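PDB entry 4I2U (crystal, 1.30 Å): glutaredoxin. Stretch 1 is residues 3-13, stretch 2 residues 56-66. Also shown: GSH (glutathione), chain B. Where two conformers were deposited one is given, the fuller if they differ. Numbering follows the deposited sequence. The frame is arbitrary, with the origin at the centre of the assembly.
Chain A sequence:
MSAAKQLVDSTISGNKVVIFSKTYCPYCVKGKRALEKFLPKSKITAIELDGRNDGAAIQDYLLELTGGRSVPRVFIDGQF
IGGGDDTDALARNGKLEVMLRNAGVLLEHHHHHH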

# COMPACT_ATOMS: atom_id res chain seq x y z
N ALA A 3 -9.63 -9.30 -14.67
CA ALA A 3 -8.38 -8.57 -14.84
C ALA A 3 -8.04 -7.81 -13.57
O ALA A 3 -6.89 -7.83 -13.14
N ALA A 4 -9.02 -7.14 -12.98
CA ALA A 4 -8.77 -6.33 -11.78
C ALA A 4 -8.31 -7.19 -10.62
O ALA A 4 -7.35 -6.85 -9.93
N LYS A 5 -8.99 -8.31 -10.40
CA LYS A 5 -8.62 -9.21 -9.32
C LYS A 5 -7.21 -9.75 -9.54
O LYS A 5 -6.40 -9.80 -8.61
N GLN A 6 -6.92 -10.17 -10.77
CA GLN A 6 -5.60 -10.72 -11.05
C GLN A 6 -4.52 -9.67 -10.84
O GLN A 6 -3.45 -9.95 -10.31
N LEU A 7 -4.80 -8.44 -11.26
CA LEU A 7 -3.86 -7.35 -11.05
C LEU A 7 -3.57 -7.14 -9.57
O LEU A 7 -2.41 -7.07 -9.15
N VAL A 8 -4.61 -7.03 -8.75
CA VAL A 8 -4.39 -6.77 -7.34
C VAL A 8 -3.67 -7.94 -6.68
O VAL A 8 -2.67 -7.74 -5.97
N ASP A 9 -4.16 -9.16 -6.90
CA ASP A 9 -3.58 -10.32 -6.24
C ASP A 9 -2.11 -10.48 -6.62
O ASP A 9 -1.25 -10.71 -5.76
N SER A 10 -1.81 -10.38 -7.91
CA SER A 10 -0.44 -10.55 -8.38
C SER A 10 0.46 -9.44 -7.88
O SER A 10 1.63 -9.66 -7.59
N THR A 11 -0.08 -8.23 -7.79
CA THR A 11 0.73 -7.12 -7.35
C THR A 11 1.11 -7.26 -5.88
O THR A 11 2.29 -7.04 -5.52
N ILE A 12 0.16 -7.61 -5.03
CA ILE A 12 0.46 -7.67 -3.60
C ILE A 12 1.28 -8.91 -3.25
O ILE A 12 1.98 -8.89 -2.25
N SER A 13 1.21 -9.97 -4.06
CA SER A 13 2.03 -11.16 -3.79
C SER A 13 3.41 -11.07 -4.44
O SER A 13 4.31 -11.79 -4.04
N ALA A 56 -11.64 2.01 -11.25
CA ALA A 56 -12.87 1.77 -10.49
C ALA A 56 -13.07 0.27 -10.26
O ALA A 56 -13.53 -0.14 -9.18
N ALA A 57 -12.73 -0.54 -11.26
CA ALA A 57 -12.83 -1.99 -11.10
C ALA A 57 -11.84 -2.49 -10.06
O ALA A 57 -12.11 -3.44 -9.31
N ILE A 58 -10.66 -1.89 -10.02
CA ILE A 58 -9.68 -2.25 -9.01
C ILE A 58 -10.18 -1.86 -7.63
O ILE A 58 -10.07 -2.64 -6.67
N GLN A 59 -10.77 -0.68 -7.50
CA GLN A 59 -11.35 -0.30 -6.22
C GLN A 59 -12.46 -1.24 -5.80
O GLN A 59 -12.58 -1.55 -4.62
N ASP A 60 -13.27 -1.69 -6.75
CA ASP A 60 -14.32 -2.66 -6.47
C ASP A 60 -13.74 -3.94 -5.89
O ASP A 60 -14.26 -4.49 -4.91
N TYR A 61 -12.66 -4.45 -6.47
CA TYR A 61 -12.05 -5.64 -5.91
C TYR A 61 -11.45 -5.34 -4.55
O TYR A 61 -11.49 -6.17 -3.65
N LEU A 62 -10.82 -4.17 -4.39
CA LEU A 62 -10.30 -3.81 -3.07
C LEU A 62 -11.39 -3.79 -2.00
O LEU A 62 -11.13 -4.14 -0.84
N LEU A 63 -12.61 -3.42 -2.37
CA LEU A 63 -13.73 -3.51 -1.43
C LEU A 63 -13.93 -4.98 -1.02
O LEU A 63 -14.10 -5.31 0.17
N GLU A 64 -13.91 -5.88 -2.00
CA GLU A 64 -14.07 -7.30 -1.70
C GLU A 64 -12.94 -7.82 -0.82
O GLU A 64 -13.18 -8.59 0.12
N LEU A 65 -11.70 -7.45 -1.11
CA LEU A 65 -10.57 -8.03 -0.41
C LEU A 65 -10.36 -7.41 0.96
O LEU A 65 -9.97 -8.11 1.89
N THR A 66 -10.63 -6.11 1.09
CA THR A 66 -10.23 -5.37 2.29
C THR A 66 -11.37 -4.80 3.12
O THR A 66 -11.16 -4.44 4.27

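Helices 3-13 and 56-66 cross at 66°, their axes approaching to 8.6 Å, and bury 438 Å² between them. Along the second helix, contact begins at Ala57, whose CB points toward the first helix and lies 4.0 Å from Ala4 CB. Ala4 CB also comes within 3.6 Å of Ala57 O; Ala4, with nothing beyond CB, fits where the backbones are close, its CA 5.0 Å from Ile58 CA.

The CA-to-CB bond of Ile58 (chi1 m, chi2 t) points sideways, and its branches pack beside Ala4, Leu7 (t, m) and Val8: Ile58 CG1 is 4.0 Å from Ala4 CB, CG2 is 3.7 Å from Val8 CG2, and CD1 is 4.0 Å from Leu7 CD1. Gln59 points away from this interface, and its amide NE2 donates a 2.8 Å hydrogen bond to O32 of glutathione. Asp60 makes no contact with the first helix.

Tyr61 (chi1 t) is the centrepiece, a knob set among Ala4, Lys5, Val8 and Asp9. Tyrosine suits the pocket because its ring packs on Val8 and Lys5 carbons while its hydroxyl meets Asp9. Lys5 CG (t, t, t, m) lies over one face, 3.8 Å from the Tyr61 ring centroid, in a CH-pi contact, while Val8 CB meets the edge at Tyr61 CD2, 3.5 Å away. Tyr61 OH donates a 2.6 Å hydrogen bond to Asp9 OD1 (chi1 m). The other carboxylate oxygen, Asp9 OD2, forms a 2.8 Å salt bridge with Lys5 NZ, one turn back on the same helix.

Leu62 (m, t) starts sideways, but its CD2 reaches within 4.1 Å of Val8 CG1. Leu65 (t, p) closes the hole that receives Val8 (chi1 t), where Ile58, Leu62 and Leu65 supply apolar walls: Leu65 CD2 is 4.1 Å from Val8 CG1 and 4.0 Å from Ile12 CD1 (p, t). Thr66 OG1 donates a 2.7 Å hydrogen bond to Leu62 O within its own helix.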

# COMPACT_ATOMS: atom_id res chain seq x y z
CB ALA A 3 -8.48 -7.62 -16.01
CB ALA A 4 -10.03 -5.55 -11.39
CB LYS A 5 -9.63 -10.35 -9.20
CG LYS A 5 -9.26 -11.39 -8.14
CD LYS A 5 -10.37 -12.38 -7.90
CE LYS A 5 -10.21 -13.05 -6.54
NZ LYS A 5 -8.96 -13.84 -6.47
CB GLN A 6 -5.54 -11.26 -12.48
CG GLN A 6 -4.30 -12.08 -12.78
CD GLN A 6 -4.26 -12.56 -14.22
OE1 GLN A 6 -3.65 -11.91 -15.08
NE2 GLN A 6 -4.90 -13.69 -14.50
CB LEU A 7 -4.41 -6.06 -11.66
CG LEU A 7 -3.59 -4.77 -11.54
CD1 LEU A 7 -3.65 -4.11 -10.17
CD2 LEU A 7 -2.15 -5.01 -11.93
CB VAL A 8 -5.72 -6.47 -6.62
CG1 VAL A 8 -5.51 -6.41 -5.13
CG2 VAL A 8 -6.30 -5.14 -7.13
CB ASP A 9 -4.33 -11.61 -6.61
CG ASP A 9 -5.75 -11.67 -6.03
OD1 ASP A 9 -6.13 -10.82 -5.21
OD2 ASP A 9 -6.45 -12.65 -6.40
CB SER A 10 -0.40 -10.58 -9.91
OG SER A 10 -1.05 -11.74 -10.40
CB THR A 11 0.03 -5.78 -7.61
OG1 THR A 11 -0.18 -5.63 -9.01
CG2 THR A 11 0.87 -4.61 -7.12
CB ILE A 12 -0.80 -7.57 -2.70
CG1 ILE A 12 -1.69 -8.82 -2.80
CG2 ILE A 12 -1.55 -6.30 -3.02
CD1 ILE A 12 -2.87 -8.79 -1.85
CB SER A 13 1.28 -12.43 -4.22
OG SER A 13 1.01 -12.41 -5.60
CB ALA A 56 -14.06 2.37 -11.20
CB ALA A 57 -12.58 -2.69 -12.43
CB ILE A 58 -8.31 -1.63 -9.33
CG1 ILE A 58 -7.73 -2.32 -10.57
CG2 ILE A 58 -7.36 -1.77 -8.15
CD1 ILE A 58 -6.56 -1.61 -11.16
CB GLN A 59 -11.89 1.12 -6.26
CG GLN A 59 -10.81 2.18 -6.36
CD GLN A 59 -11.37 3.59 -6.26
OE1 GLN A 59 -11.63 4.25 -7.26
NE2 GLN A 59 -11.60 4.04 -5.04
CB ASP A 60 -15.09 -3.00 -7.74
CG ASP A 60 -16.02 -1.92 -8.19
OD1 ASP A 60 -16.33 -1.01 -7.40
OD2 ASP A 60 -16.47 -2.02 -9.36
CB TYR A 61 -11.01 -6.24 -6.84
CG TYR A 61 -10.38 -7.46 -6.22
CD1 TYR A 61 -11.14 -8.57 -5.87
CD2 TYR A 61 -9.02 -7.49 -5.94
CE1 TYR A 61 -10.54 -9.69 -5.26
CE2 TYR A 61 -8.42 -8.59 -5.34
CZ TYR A 61 -9.19 -9.69 -5.01
OH TYR A 61 -8.61 -10.81 -4.43
CB LEU A 62 -9.53 -2.48 -3.14
CG LEU A 62 -8.20 -2.58 -3.90
CD1 LEU A 62 -7.67 -1.20 -4.28
CD2 LEU A 62 -7.16 -3.33 -3.05
CB LEU A 63 -14.98 -2.96 -2.08
CG LEU A 63 -16.30 -3.19 -1.34
CD1 LEU A 63 -16.29 -2.59 0.06
CD2 LEU A 63 -17.43 -2.62 -2.17
CB GLU A 64 -14.15 -8.11 -2.99
CG GLU A 64 -15.34 -7.79 -3.86
CD GLU A 64 -15.38 -8.69 -5.06
OE1 GLU A 64 -14.66 -8.41 -6.03
OE2 GLU A 64 -16.11 -9.70 -5.03
CB LEU A 65 -9.31 -7.85 -1.25
CG LEU A 65 -8.03 -8.46 -0.68
CD1 LEU A 65 -8.19 -9.95 -0.36
CD2 LEU A 65 -6.87 -8.20 -1.65
CB THR A 66 -9.29 -4.18 1.98
OG1 THR A 66 -10.05 -3.08 1.44
CG2 THR A 66 -8.14 -4.58 1.04
N1 GSH B . -9.36 8.01 6.50
CA1 GSH B . -9.11 7.42 5.17
C1 GSH B . -7.65 7.04 5.14
O11 GSH B . -6.96 7.28 6.15
O12 GSH B . -7.16 6.48 4.12
CB1 GSH B . -9.53 8.44 4.12
CG1 GSH B . -9.41 7.91 2.69
CD1 GSH B . -10.36 8.62 1.75
OE1 GSH B . -11.53 8.88 2.07
N2 GSH B . -9.90 8.93 0.55
CA2 GSH B . -10.75 9.51 -0.49
C2 GSH B . -11.42 8.46 -1.35
O2 GSH B . -11.01 7.31 -1.36
CB2 GSH B . -9.94 10.47 -1.36
SG2 GSH B . -9.44 11.96 -0.45
N3 GSH B . -12.48 8.84 -2.05
CA3 GSH B . -13.26 7.88 -2.78
C3 GSH B . -12.61 7.35 -4.04
O31 GSH B . -11.60 7.90 -4.52
O32 GSH B . -13.17 6.35 -4.55